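Local atomic coordinates of putative gamma-glutamylcyclotransferase YkqA (Bacillus subtilis, PDB entry 2QIK), a protein that probably acts as a gamma-glutamylcyclotransferase on gamma-glutamyl compounds, although its precise function has not been established. Residues A[46-51]-A[94-99]; A[112-117]-A[214-219]; A[128-133]-A[228-233]. All coordinates share one frame; numbering follows the deposited sequence. Where two conformers were deposited one is given.

Interaction 1 of 3, residues A[46-51]-A[94-99]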
ATOM      1  N   VAL A  46     -10.140  15.010   8.414  1.00 12.73           N
ATOM      2  CA  VAL A  46     -10.338  15.241   6.992  1.00 11.02           C
ATOM      3  C   VAL A  46     -11.188  16.414   6.775  1.00 11.30           C
ATOM      4  O   VAL A  46     -11.956  16.781   7.633  1.00 12.92           O
ATOM      5  CB  VAL A  46     -10.951  14.003   6.333  1.00 11.41           C
ATOM      6  CG1 VAL A  46      -9.921  12.884   6.455  1.00 14.18           C
ATOM      7  CG2 VAL A  46     -12.377  13.619   6.900  1.00 12.14           C
ATOM      8  N   VAL A  47     -10.939  17.062   5.626  1.00 10.37           N
ATOM      9  CA  VAL A  47     -11.729  18.189   5.163  1.00 11.41           C
ATOM     10  C   VAL A  47     -12.010  17.995   3.721  1.00  9.40           C
ATOM     11  O   VAL A  47     -11.122  17.614   2.945  1.00 10.08           O
ATOM     12  CB  VAL A  47     -10.942  19.506   5.359  1.00 14.13           C
ATOM     13  CG1 VAL A  47     -11.681  20.740   4.850  1.00 19.14           C
ATOM     14  CG2 VAL A  47     -10.592  19.637   6.879  1.00 18.26           C
ATOM     15  N   PHE A  48     -13.243  18.281   3.361  1.00  9.62           N
ATOM     16  CA  PHE A  48     -13.742  18.127   1.976  1.00  9.10           C
ATOM     17  C   PHE A  48     -14.079  19.492   1.425  1.00 10.42           C
ATOM     18  O   PHE A  48     -14.792  20.279   2.036  1.00 14.88           O
ATOM     19  CB  PHE A  48     -14.974  17.279   1.981  1.00 11.04           C
ATOM     20  CG  PHE A  48     -14.787  15.932   2.535  1.00 10.85           C
ATOM     21  CD1 PHE A  48     -14.072  15.005   1.833  1.00 12.47           C
ATOM     22  CD2 PHE A  48     -15.379  15.623   3.730  1.00 12.88           C
ATOM     23  CE1 PHE A  48     -13.851  13.789   2.374  1.00 14.95           C
ATOM     24  CE2 PHE A  48     -15.254  14.350   4.216  1.00 17.63           C
ATOM     25  CZ  PHE A  48     -14.424  13.425   3.549  1.00 16.08           C
ATOM     26  N   ASN A  49     -13.606  19.792   0.251  1.00 10.01           N
ATOM     27  CA  ASN A  49     -13.989  21.001  -0.458  1.00 11.63           C
ATOM     28  C   ASN A  49     -13.988  20.743  -1.962  1.00 11.20           C
ATOM     29  O   ASN A  49     -13.414  19.791  -2.478  1.00 10.23           O
ATOM     30  CB  ASN A  49     -13.092  22.151  -0.032  1.00 16.18           C
ATOM     31  CG  ASN A  49     -12.109  22.509  -1.025  1.00 18.96           C
ATOM     32  OD1 ASN A  49     -11.474  21.813  -1.370  1.00 21.99           O
ATOM     33  ND2 ASN A  49     -12.456  23.496  -1.771  1.00 23.04           N
ATOM     34  N   ASP A  50     -14.603  21.676  -2.679  1.00 10.12           N
ATOM     35  CA  ASP A  50     -14.765  21.533  -4.121  1.00 11.80           C
ATOM     36  C   ASP A  50     -13.507  21.844  -4.932  1.00 10.52           C
ATOM     37  O   ASP A  50     -13.532  21.706  -6.139  1.00 15.00           O
ATOM     38  CB  ASP A  50     -15.964  22.372  -4.588  1.00 15.32           C
ATOM     39  CG  ASP A  50     -15.677  23.805  -4.524  1.00 18.38           C
ATOM     40  OD1 ASP A  50     -14.567  24.294  -4.249  1.00 20.15           O
ATOM     41  OD2 ASP A  50     -16.649  24.588  -4.699  1.00 22.18           O
ATOM     42  N   GLU A  51     -12.427  22.211  -4.270  1.00 11.17           N
ATOM     43  CA  GLU A  51     -11.095  22.346  -4.875  1.00 14.09           C
ATOM     44  C   GLU A  51     -10.150  21.225  -4.548  1.00 11.19           C
ATOM     45  O   GLU A  51      -8.927  21.241  -4.909  1.00 13.18           O
ATOM     46  CB  GLU A  51     -10.410  23.623  -4.378  1.00 16.48           C
ATOM     47  CG  GLU A  51     -11.033  24.900  -4.878  1.00 19.03           C
ATOM     48  CD  GLU A  51     -10.266  26.115  -4.405  1.00 24.33           C
ATOM     49  OE1 GLU A  51      -9.999  26.323  -3.170  1.00 31.06           O
ATOM     50  OE2 GLU A  51      -9.944  26.845  -5.322  1.00 35.87           O
ATOM     51  N   ALA A  94     -19.137   4.287   2.215  1.00  8.03           N
ATOM     52  CA  ALA A  94     -18.739   4.035   3.603  1.00  7.21           C
ATOM     53  C   ALA A  94     -18.903   5.249   4.464  1.00  6.67           C
ATOM     54  O   ALA A  94     -18.780   6.365   4.016  1.00  8.65           O
ATOM     55  CB  ALA A  94     -17.286   3.534   3.625  1.00  8.11           C
ATOM     56  N   LEU A  95     -19.095   5.006   5.771  1.00  7.71           N
ATOM     57  CA  LEU A  95     -19.087   6.047   6.759  1.00  7.63           C
ATOM     58  C   LEU A  95     -17.673   6.562   6.956  1.00  7.01           C
ATOM     59  O   LEU A  95     -16.687   5.849   6.824  1.00  8.57           O
ATOM     60  CB  LEU A  95     -19.505   5.444   8.089  1.00  8.39           C
ATOM     61  CG  LEU A  95     -20.968   5.115   8.197  1.00 13.93           C
ATOM     62  CD1 LEU A  95     -21.247   4.248   9.447  1.00 14.78           C
ATOM     63  CD2 LEU A  95     -21.816   6.427   8.268  1.00 14.49           C
ATOM     64  N   ILE A  96     -17.596   7.816   7.373  1.00  7.31           N
ATOM     65  CA  ILE A  96     -16.296   8.447   7.714  1.00  7.35           C
ATOM     66  C   ILE A  96     -16.572   9.454   8.819  1.00  8.48           C
ATOM     67  O   ILE A  96     -17.588  10.150   8.768  1.00 10.40           O
ATOM     68  CB  ILE A  96     -15.633   9.090   6.502  1.00  6.98           C
ATOM     69  CG1 ILE A  96     -14.209   9.545   6.809  1.00  8.31           C
ATOM     70  CG2 ILE A  96     -16.474  10.206   5.929  1.00  9.91           C
ATOM     71  CD1 ILE A  96     -13.454  10.058   5.542  1.00  8.26           C
ATOM     72  N   TYR A  97     -15.669   9.544   9.806  1.00  8.99           N
ATOM     73  CA  TYR A  97     -15.743  10.506  10.883  1.00  9.29           C
ATOM     74  C   TYR A  97     -14.872  11.689  10.563  1.00  9.92           C
ATOM     75  O   TYR A  97     -13.781  11.547  10.054  1.00 11.00           O
ATOM     76  CB  TYR A  97     -15.302   9.853  12.217  1.00 10.21           C
ATOM     77  CG  TYR A  97     -16.327   8.896  12.796  1.00 10.54           C
ATOM     78  CD1 TYR A  97     -17.200   9.300  13.782  1.00 12.68           C
ATOM     79  CD2 TYR A  97     -16.440   7.603  12.334  1.00 11.05           C
ATOM     80  CE1 TYR A  97     -18.164   8.419  14.313  1.00 13.94           C
ATOM     81  CE2 TYR A  97     -17.403   6.717  12.845  1.00 12.91           C
ATOM     82  CZ  TYR A  97     -18.284   7.161  13.808  1.00 13.47           C
ATOM     83  OH  TYR A  97     -19.157   6.228  14.283  1.00 16.12           O
ATOM     84  N   PHE A  98     -15.311  12.861  10.992  1.00 11.35           N
ATOM     85  CA  PHE A  98     -14.531  14.113  10.760  1.00 12.55           C
ATOM     86  C   PHE A  98     -14.773  15.085  11.870  1.00 14.03           C
ATOM     87  O   PHE A  98     -15.839  15.101  12.455  1.00 13.94           O
ATOM     88  CB  PHE A  98     -14.905  14.741   9.363  1.00 14.20           C
ATOM     89  CG  PHE A  98     -16.350  15.173   9.270  1.00 14.47           C
ATOM     90  CD1 PHE A  98     -16.718  16.506   9.546  1.00 20.15           C
ATOM     91  CD2 PHE A  98     -17.338  14.300   8.786  1.00 15.50           C
ATOM     92  CE1 PHE A  98     -18.034  16.936   9.396  1.00 20.28           C
ATOM     93  CE2 PHE A  98     -18.650  14.724   8.681  1.00 18.35           C
ATOM     94  CZ  PHE A  98     -18.999  16.034   8.976  1.00 21.31           C
HETATM   95  N   MSE A  99     -13.770  15.893  12.176  1.00 16.92           N
HETATM   96  CA  MSE A  99     -13.995  17.021  13.104  1.00 25.19           C
HETATM   97  C   MSE A  99     -13.908  18.294  12.265  1.00 24.59           C
HETATM   98  O   MSE A  99     -12.830  18.520  11.638  1.00 28.31           O
HETATM   99  CB  MSE A  99     -12.906  17.073  14.188  1.00 27.39           C
HETATM  100  CG  MSE A  99     -11.444  16.617  13.972  1.00 32.57           C
HETATM  101 SE   MSE A  99      -9.744  17.347  14.966  1.00 45.90          SE
HETATM  102  CE  MSE A  99      -8.649  15.782  15.573  1.00 38.63           C
TER
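Val46 turns its CG2 methyl onto strand 90-98, and this one group gathers the tight half of the contact. The setting is a sheet-to-sheet junction in the AIG2-like gamma-glutamylcyclotransferase domain: strand 44-47 is outermost in a three-stranded antiparallel sheet, strand 90-98 outermost in a five-stranded one. No hydrogen bond crosses between the segments, and their nearest CA atoms, those of Val46 and Phe98, stand 5.7 Å apart, so side chains carry the join.

The closest approach is from Val46 CG2 to Phe98 CB, 3.7 Å, with the two side chains crossing at about a right angle. Phe98 takes part through CB; its CG lies between the backbone N and the carbonyl carbon (chi1 63°), the end of the side chain leads away from Val46, and the side chain touches His79. The same valine methyl meets Ile96 tip to tip, CG2 to CD1 at 4.0 Å. Ile96 can reach this far because CG1 is anti to the backbone N (chi1 -171°) and CD1 continues the extended line (chi2 173°). Tyr8, a substrate-binding residue by similarity, touches both Val46 and Ile96, and its OH is hydrogen-bonded to Tyr97 O, which places this packing next to the probable substrate site. Val46 CG2 also lies 4.0 Å from that carbonyl oxygen, Tyr97 O.

The other half is loose. Beyond Phe48 the chain runs off as a loop, and Asp50 and Glu51 are solvent-exposed and make no contact with segment 94-99. Phe48 itself is partly exposed. Its ring reaches Ile96 tip to tip and receives the methyl at the edge, near the ring plane, with Phe48 CZ 4.0 Å from Ile96 CD1.

Interaction 2 of 3, residues A[112-117]-A[214-219]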
ATOM      1  N   SER A 112       0.522  13.808   1.377  1.00 12.07           N
ATOM      2  CA  SER A 112       0.338  12.466   0.857  1.00 10.18           C
ATOM      3  C   SER A 112      -1.093  11.928   1.002  1.00  9.59           C
ATOM      4  O   SER A 112      -1.478  10.920   0.372  1.00  9.74           O
ATOM      5  CB  SER A 112       1.241  11.441   1.499  1.00 12.05           C
ATOM      6  OG  SER A 112       0.858  11.281   2.855  1.00 10.09           O
ATOM      7  N   GLY A 113      -1.869  12.571   1.860  1.00  8.04           N
ATOM      8  CA  GLY A 113      -3.154  12.087   2.194  1.00  7.28           C
ATOM      9  C   GLY A 113      -3.166  10.804   3.015  1.00  6.00           C
ATOM     10  O   GLY A 113      -4.225  10.197   3.214  1.00  7.02           O
ATOM     11  N   ASP A 114      -2.015  10.399   3.532  1.00  6.34           N
ATOM     12  CA  ASP A 114      -1.865   9.081   4.134  1.00  6.19           C
ATOM     13  C   ASP A 114      -1.204   9.221   5.477  1.00  6.27           C
ATOM     14  O   ASP A 114      -0.032   9.585   5.600  1.00  6.71           O
ATOM     15  CB  ASP A 114      -1.077   8.170   3.167  1.00  6.51           C
ATOM     16  CG  ASP A 114      -1.051   6.733   3.615  1.00  7.44           C
ATOM     17  OD1 ASP A 114      -1.039   5.866   2.690  1.00 10.06           O
ATOM     18  OD2 ASP A 114      -0.994   6.455   4.827  1.00  7.35           O
ATOM     19  N   TRP A 115      -1.994   8.938   6.536  1.00  5.83           N
ATOM     20  CA  TRP A 115      -1.506   9.121   7.880  1.00  6.84           C
ATOM     21  C   TRP A 115      -0.323   8.232   8.225  1.00  6.85           C
ATOM     22  O   TRP A 115       0.583   8.654   8.925  1.00  7.51           O
ATOM     23  CB  TRP A 115      -2.690   8.859   8.853  1.00  8.55           C
ATOM     24  CG  TRP A 115      -2.390   8.946  10.291  1.00 11.32           C
ATOM     25  CD1 TRP A 115      -2.574   7.938  11.240  1.00 12.37           C
ATOM     26  CD2 TRP A 115      -2.112  10.082  10.992  1.00 13.84           C
ATOM     27  NE1 TRP A 115      -2.281   8.377  12.461  1.00 17.03           N
ATOM     28  CE2 TRP A 115      -1.991   9.697  12.377  1.00 12.76           C
ATOM     29  CE3 TRP A 115      -1.813  11.376  10.650  1.00 17.02           C
ATOM     30  CZ2 TRP A 115      -1.658  10.562  13.407  1.00 17.72           C
ATOM     31  CZ3 TRP A 115      -1.518  12.289  11.776  1.00 18.68           C
ATOM     32  CH2 TRP A 115      -1.434  11.866  13.056  1.00 18.30           C
ATOM     33  N   LYS A 116      -0.364   6.984   7.787  1.00  6.97           N
ATOM     34  CA  LYS A 116       0.777   6.102   8.044  1.00  7.39           C
ATOM     35  C   LYS A 116       2.021   6.543   7.316  1.00  6.84           C
ATOM     36  O   LYS A 116       3.124   6.416   7.874  1.00  8.02           O
ATOM     37  CB  LYS A 116       0.390   4.666   7.687  1.00  9.37           C
ATOM     38  CG  LYS A 116      -0.523   3.953   8.553  1.00 11.41           C
ATOM     39  CD  LYS A 116      -0.587   2.487   8.379  1.00 13.48           C
ATOM     40  CE  LYS A 116      -1.387   1.942   9.461  1.00 14.42           C
ATOM     41  NZ  LYS A 116      -1.568   0.538   9.375  1.00 15.34           N
ATOM     42  N   GLU A 117       1.878   7.010   6.099  1.00  6.42           N
ATOM     43  CA  GLU A 117       3.032   7.532   5.377  1.00  7.75           C
ATOM     44  C   GLU A 117       3.556   8.752   6.112  1.00  7.30           C
ATOM     45  O   GLU A 117       4.771   8.873   6.317  1.00  8.37           O
ATOM     46  CB  GLU A 117       2.597   7.868   3.955  1.00  8.07           C
ATOM     47  CG  GLU A 117       3.732   8.314   3.014  1.00  9.50           C
ATOM     48  CD  GLU A 117       4.119   9.735   3.032  1.00  8.58           C
ATOM     49  OE1 GLU A 117       5.154  10.048   2.376  1.00 11.61           O
ATOM     50  OE2 GLU A 117       3.371  10.535   3.629  1.00  9.42           O
ATOM     51  N   PRO A 214       3.325   5.255  -1.775  1.00  6.11           N
ATOM     52  CA  PRO A 214       3.685   4.433  -0.641  1.00  6.26           C
ATOM     53  C   PRO A 214       2.441   3.784  -0.078  1.00  6.96           C
ATOM     54  O   PRO A 214       1.345   4.378  -0.100  1.00  8.32           O
ATOM     55  CB  PRO A 214       4.313   5.439   0.318  1.00  9.21           C
ATOM     56  CG  PRO A 214       4.499   6.719  -0.404  1.00 10.80           C
ATOM     57  CD  PRO A 214       3.490   6.715  -1.484  1.00  7.98           C
ATOM     58  N   ALA A 215       2.578   2.565   0.409  1.00  6.39           N
ATOM     59  CA  ALA A 215       1.513   1.816   0.986  1.00  7.41           C
ATOM     60  C   ALA A 215       2.069   0.888   2.024  1.00  6.46           C
ATOM     61  O   ALA A 215       3.291   0.722   2.137  1.00  6.87           O
ATOM     62  CB  ALA A 215       0.740   1.059  -0.092  1.00  8.80           C
ATOM     63  N   PHE A 216       1.209   0.234   2.783  1.00  6.66           N
ATOM     64  CA  PHE A 216       1.623  -0.572   3.932  1.00  7.05           C
ATOM     65  C   PHE A 216       0.931  -1.938   3.885  1.00  8.09           C
ATOM     66  O   PHE A 216      -0.284  -1.990   3.595  1.00  8.97           O
ATOM     67  CB  PHE A 216       1.353   0.138   5.256  1.00  9.86           C
ATOM     68  CG  PHE A 216       2.086   1.445   5.284  1.00 11.49           C
ATOM     69  CD1 PHE A 216       3.380   1.512   5.645  1.00 13.60           C
ATOM     70  CD2 PHE A 216       1.512   2.573   4.729  1.00 12.84           C
ATOM     71  CE1 PHE A 216       4.101   2.705   5.508  1.00 14.43           C
ATOM     72  CE2 PHE A 216       2.211   3.744   4.564  1.00 15.41           C
ATOM     73  CZ  PHE A 216       3.499   3.779   5.002  1.00 16.04           C
ATOM     74  N   VAL A 217       1.692  -2.964   4.181  1.00  8.38           N
ATOM     75  CA  VAL A 217       1.217  -4.321   4.227  1.00  8.63           C
ATOM     76  C   VAL A 217       1.878  -5.028   5.368  1.00  8.51           C
ATOM     77  O   VAL A 217       2.962  -4.720   5.798  1.00  9.76           O
ATOM     78  CB  VAL A 217       1.482  -5.083   2.888  1.00  8.92           C
ATOM     79  CG1 VAL A 217       0.641  -4.523   1.801  1.00 10.19           C
ATOM     80  CG2 VAL A 217       2.961  -5.106   2.508  1.00  9.79           C
ATOM     81  N   ASP A 218       1.192  -6.064   5.846  1.00  9.26           N
ATOM     82  CA  ASP A 218       1.723  -6.988   6.895  1.00  8.56           C
ATOM     83  C   ASP A 218       2.108  -8.282   6.195  1.00  9.86           C
ATOM     84  O   ASP A 218       1.331  -8.830   5.410  1.00 12.27           O
ATOM     85  CB  ASP A 218       0.695  -7.314   7.970  1.00  9.61           C
ATOM     86  CG  ASP A 218       0.320  -6.144   8.838  1.00 10.78           C
ATOM     87  OD1 ASP A 218       0.861  -5.027   8.739  1.00 10.59           O
ATOM     88  OD2 ASP A 218      -0.543  -6.353   9.736  1.00 16.42           O
ATOM     89  N   VAL A 219       3.322  -8.807   6.434  1.00 12.25           N
ATOM     90  CA  VAL A 219       3.792  -9.983   5.729  1.00 13.05           C
ATOM     91  C   VAL A 219       4.408 -10.967   6.651  1.00 16.20           C
ATOM     92  O   VAL A 219       4.753 -10.586   7.762  1.00 16.36           O
ATOM     93  CB  VAL A 219       4.796  -9.683   4.578  1.00 12.27           C
ATOM     94  CG1 VAL A 219       4.237  -8.702   3.603  1.00 12.52           C
ATOM     95  CG2 VAL A 219       6.165  -9.231   5.159  1.00 12.45           C
TER
HETATM   96  O   HOH W   1      -0.365   6.396   0.123  1.00 11.79           O
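Lys116 and Phe216 make the central contact, a CH-pi interaction in which Lys116 CB sits over one face of the ring, 4.1 Å from the Phe216 centroid and 27° off its normal. It packs the capped N-terminal turn of helix 115-122 against strand 212-221, joining segments from the two AIG2-like family regions. Beside it, Glu117 CG rests 3.8 Å from Pro214 CG, while Glu117 N lies obliquely to the Phe216 ring.

The next shell fixes the turn. Asp114 is the N-cap: its OD2 accepts from Glu117 N at 3.2 Å, the donor lying 63° above the carboxylate plane. Arg12 also holds OD2 in a salt bridge. Upstream, Ser112 forms an ST turn, its OG accepting from Asp114 N at 3.1 Å. The same hydroxyl donates to Glu117 OE2 at 2.7 Å. In Glu117 the bend at chi2 (-85°) turns CD out of the extended line of the chain. Glu117 OE1 has a second partner in Tyr202 OH. An alanine in place of Glu117 would probably leave the Ser112 hydroxyl and Tyr202 without their carboxylate mate and open a gap beside the Pro214 ring.

Farther out, Lys116 runs extended beyond CG to a salt bridge with Asp228 and a hydrogen bond to Lys13 O. Back at the interface, a water joins the two segments, donating to Asp114 OD1 at 2.7 Å and to Pro214 O at 2.7 Å.

Interaction 3 of 3, residues A[128-133]-A[228-233]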
ATOM      1  N   ILE A 128      13.264   0.699   8.259  1.00  7.72           N
ATOM      2  CA  ILE A 128      12.098   0.479   7.465  0.50  7.40           C
ATOM      3  C   ILE A 128      12.127  -1.010   7.004  1.00  7.19           C
ATOM      4  O   ILE A 128      13.188  -1.429   6.529  1.00  8.60           O
ATOM      5  CB  ILE A 128      12.196   1.392   6.243  0.50  7.72           C
ATOM      6  CG1 ILE A 128      12.148   2.883   6.650  0.50  8.38           C
ATOM      7  CG2 ILE A 128      11.105   1.092   5.222  0.50  8.21           C
ATOM      8  CD1 ILE A 128      10.835   3.336   7.338  0.50  9.39           C
ATOM      9  N   TYR A 129      10.998  -1.729   7.086  1.00  7.69           N
ATOM     10  CA  TYR A 129      10.889  -3.053   6.472  1.00  8.52           C
ATOM     11  C   TYR A 129      10.164  -2.784   5.148  1.00  7.43           C
ATOM     12  O   TYR A 129       9.004  -2.395   5.109  1.00  8.75           O
ATOM     13  CB  TYR A 129      10.113  -3.968   7.406  1.00  9.13           C
ATOM     14  CG  TYR A 129      11.003  -4.357   8.553  1.00 10.57           C
ATOM     15  CD1 TYR A 129      11.964  -5.352   8.382  1.00 13.13           C
ATOM     16  CD2 TYR A 129      10.975  -3.687   9.756  1.00 13.42           C
ATOM     17  CE1 TYR A 129      12.839  -5.694   9.405  1.00 16.26           C
ATOM     18  CE2 TYR A 129      11.866  -3.983  10.750  1.00 15.24           C
ATOM     19  CZ  TYR A 129      12.762  -4.980  10.604  1.00 13.04           C
ATOM     20  OH  TYR A 129      13.647  -5.276  11.620  1.00 19.46           O
ATOM     21  N   TYR A 130      10.885  -2.983   4.059  1.00  6.75           N
ATOM     22  CA  TYR A 130      10.497  -2.661   2.695  1.00  6.20           C
ATOM     23  C   TYR A 130      10.223  -3.946   1.917  1.00  6.89           C
ATOM     24  O   TYR A 130      11.105  -4.798   1.758  1.00  7.57           O
ATOM     25  CB  TYR A 130      11.571  -1.834   1.993  1.00  7.39           C
ATOM     26  CG  TYR A 130      11.346  -1.674   0.503  1.00  7.06           C
ATOM     27  CD1 TYR A 130      10.157  -1.212   0.017  1.00  8.10           C
ATOM     28  CD2 TYR A 130      12.312  -2.051  -0.385  1.00  7.81           C
ATOM     29  CE1 TYR A 130       9.902  -1.182  -1.332  1.00  8.04           C
ATOM     30  CE2 TYR A 130      12.101  -1.998  -1.767  1.00  8.73           C
ATOM     31  CZ  TYR A 130      10.867  -1.564  -2.221  1.00  8.50           C
ATOM     32  OH  TYR A 130      10.609  -1.566  -3.568  1.00 12.01           O
ATOM     33  N   PHE A 131       8.977  -4.076   1.436  1.00  6.50           N
ATOM     34  CA  PHE A 131       8.520  -5.273   0.686  1.00  6.34           C
ATOM     35  C   PHE A 131       8.543  -5.000  -0.826  1.00  6.86           C
ATOM     36  O   PHE A 131       7.795  -4.119  -1.307  1.00  7.90           O
ATOM     37  CB  PHE A 131       7.138  -5.640   1.144  1.00  8.32           C
ATOM     38  CG  PHE A 131       6.588  -6.870   0.530  1.00  8.15           C
ATOM     39  CD1 PHE A 131       7.040  -8.148   0.845  1.00 10.12           C
ATOM     40  CD2 PHE A 131       5.556  -6.802  -0.392  1.00  9.22           C
ATOM     41  CE1 PHE A 131       6.505  -9.298   0.224  1.00 10.98           C
ATOM     42  CE2 PHE A 131       5.102  -7.984  -1.020  1.00 11.67           C
ATOM     43  CZ  PHE A 131       5.537  -9.164  -0.679  1.00 10.77           C
ATOM     44  N   ALA A 132       9.414  -5.710  -1.513  1.00  7.25           N
ATOM     45  CA  ALA A 132       9.552  -5.590  -2.940  1.00  7.99           C
ATOM     46  C   ALA A 132       8.984  -6.827  -3.613  1.00  7.97           C
ATOM     47  O   ALA A 132       9.324  -7.956  -3.231  1.00  9.42           O
ATOM     48  CB  ALA A 132      11.096  -5.524  -3.286  1.00  9.16           C
ATOM     49  N   TYR A 133       8.225  -6.631  -4.673  1.00  8.11           N
ATOM     50  CA  TYR A 133       7.539  -7.708  -5.384  1.00  8.09           C
ATOM     51  C   TYR A 133       7.863  -7.737  -6.872  1.00  8.40           C
ATOM     52  O   TYR A 133       7.366  -8.606  -7.588  1.00  9.08           O
ATOM     53  CB  TYR A 133       6.033  -7.619  -5.144  1.00  8.28           C
ATOM     54  CG  TYR A 133       5.440  -6.286  -5.563  1.00  7.42           C
ATOM     55  CD1 TYR A 133       5.262  -5.294  -4.648  1.00  7.47           C
ATOM     56  CD2 TYR A 133       5.159  -6.010  -6.876  1.00  8.39           C
ATOM     57  CE1 TYR A 133       4.782  -4.012  -5.032  1.00  7.83           C
ATOM     58  CE2 TYR A 133       4.683  -4.804  -7.262  1.00  8.44           C
ATOM     59  CZ  TYR A 133       4.515  -3.781  -6.355  1.00  7.61           C
ATOM     60  OH  TYR A 133       4.027  -2.611  -6.832  1.00  9.09           O
ATOM     61  N   ASP A 228       3.145  -3.296   9.074  1.00 10.44           N
ATOM     62  CA  ASP A 228       3.354  -1.959   8.519  1.00 10.17           C
ATOM     63  C   ASP A 228       4.608  -1.901   7.688  1.00  9.42           C
ATOM     64  O   ASP A 228       5.344  -0.934   7.738  1.00 11.73           O
ATOM     65  CB  ASP A 228       3.271  -0.888   9.584  1.00 13.72           C
ATOM     66  CG  ASP A 228       1.877  -0.624  10.026  1.00 15.05           C
ATOM     67  OD1 ASP A 228       1.713  -0.091  11.169  1.00 19.20           O
ATOM     68  OD2 ASP A 228       0.877  -0.889   9.342  1.00 14.33           O
ATOM     69  N   CYS A 229       4.848  -2.946   6.878  1.00  7.83           N
ATOM     70  CA  CYS A 229       5.955  -2.942   5.933  1.00  7.79           C
ATOM     71  C   CYS A 229       5.597  -1.979   4.790  1.00  6.78           C
ATOM     72  O   CYS A 229       4.457  -1.919   4.334  1.00  8.73           O
ATOM     73  CB  CYS A 229       6.150  -4.305   5.340  1.00  8.87           C
ATOM     74  SG  CYS A 229       6.554  -5.543   6.557  1.00 10.39           S
ATOM     75  N   LEU A 230       6.567  -1.176   4.374  1.00  6.33           N
ATOM     76  CA  LEU A 230       6.386  -0.279   3.227  1.00  6.42           C
ATOM     77  C   LEU A 230       6.429  -1.046   1.934  1.00  6.63           C
ATOM     78  O   LEU A 230       7.271  -1.919   1.720  1.00  6.89           O
ATOM     79  CB  LEU A 230       7.543   0.681   3.202  1.00  7.57           C
ATOM     80  CG  LEU A 230       7.674   1.630   1.983  1.00  7.14           C
ATOM     81  CD1 LEU A 230       6.482   2.593   1.977  1.00  9.70           C
ATOM     82  CD2 LEU A 230       8.912   2.361   2.005  1.00  8.97           C
ATOM     83  N   THR A 231       5.496  -0.720   1.034  1.00  5.88           N
ATOM     84  CA  THR A 231       5.557  -1.130  -0.355  1.00  6.26           C
ATOM     85  C   THR A 231       5.064   0.015  -1.217  1.00  6.74           C
ATOM     86  O   THR A 231       4.788   1.084  -0.692  1.00  7.32           O
ATOM     87  CB  THR A 231       4.793  -2.474  -0.505  1.00  7.03           C
ATOM     88  OG1 THR A 231       5.159  -3.060  -1.760  1.00  8.33           O
ATOM     89  CG2 THR A 231       3.324  -2.321  -0.490  1.00  6.95           C
ATOM     90  N   PHE A 232       5.030  -0.183  -2.537  1.00  6.63           N
ATOM     91  CA  PHE A 232       4.564   0.844  -3.432  1.00  6.15           C
ATOM     92  C   PHE A 232       3.547   0.236  -4.347  1.00  6.67           C
ATOM     93  O   PHE A 232       3.706  -0.906  -4.812  1.00  7.78           O
ATOM     94  CB  PHE A 232       5.730   1.460  -4.239  1.00  6.65           C
ATOM     95  CG  PHE A 232       6.679   2.219  -3.403  1.00  6.64           C
ATOM     96  CD1 PHE A 232       7.744   1.585  -2.813  1.00  7.02           C
ATOM     97  CD2 PHE A 232       6.482   3.566  -3.139  1.00  7.29           C
ATOM     98  CE1 PHE A 232       8.597   2.262  -1.986  1.00  8.00           C
ATOM     99  CE2 PHE A 232       7.337   4.265  -2.334  1.00  7.44           C
ATOM    100  CZ  PHE A 232       8.395   3.605  -1.744  1.00  7.53           C
ATOM    101  N   LEU A 233       2.439   0.978  -4.572  1.00  5.87           N
ATOM    102  CA  LEU A 233       1.287   0.456  -5.410  1.00  6.47           C
ATOM    103  C   LEU A 233       0.945   1.471  -6.493  1.00  6.06           C
ATOM    104  O   LEU A 233       1.079   2.671  -6.279  1.00  6.54           O
ATOM    105  CB  LEU A 233       0.059   0.174  -4.534  1.00  6.85           C
ATOM    106  CG  LEU A 233       0.290  -0.819  -3.407  1.00  7.24           C
ATOM    107  CD1 LEU A 233      -0.920  -0.842  -2.490  1.00  8.37           C
ATOM    108  CD2 LEU A 233       0.673  -2.184  -3.932  1.00  8.72           C
TER
HETATM  109  O   HOH W   2       8.578  -0.661   8.274  1.00 19.21           O
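Tyr129 and Phe131 straddle Leu230 in a short parallel beta pairing, with a single bridge between Tyr130 and Leu230. Two backbone bonds define it: Leu230 N donates to Tyr129 O at 2.8 Å, and Phe131 N to Leu230 O at 2.8 Å. The axes of the two short segments diverge by 38°, in keeping with a pairing limited to one bridge.

Side-chain hydroxyls continue the seam where the backbones part. A chi1 of -164°, anti to the backbone N, carries Thr231 OG1 to the Phe131 carbonyl, and it donates to Phe131 O at 2.9 Å. Tyr133 OH donates to Phe232 O at 2.7 Å, tilted 24° from the carbonyl plane, and the edge of its ring also receives Thr231 OG1.

Apolar contacts fill in around these bonds. Tyr130 CE1 meets the Phe232 ring at its edge, 3.7 Å from Phe232 CE1, the two side chains crossing at about a right angle. Ile128 CG2 lies 4.1 Å from Leu230 CD2.

Tyr133 N binds a citric acid molecule, probably from the crystallisation liquor. Along its edge away from Leu230, strand 128-132 pairs antiparallel with 185-193, while 224-234 pairs with 212-221, so this parallel seam links a three-stranded sheet to a two-stranded hairpin.

In the fold
From the N terminus, interaction 1 closes first, bridging a 42-residue span of the first AIG2-like region that includes helix 65-74 and bringing the edges of two sheets together. It is complete before the others open and stands in series with both. Interaction 2 then starts at the entry to helix 115-122, and strand 128-132 of interaction 3 follows directly. Their partners, strands 212-221 and 224-234, come in the same order, so the two long loops cross. Centres 9 Å apart, these contacts share a hairpin: Val217 O and Cys229 N probably bond at 2.8 Å. Together they tie helix 115-122 and strand 128-132 to the hairpin of strands 212-221 and 224-234.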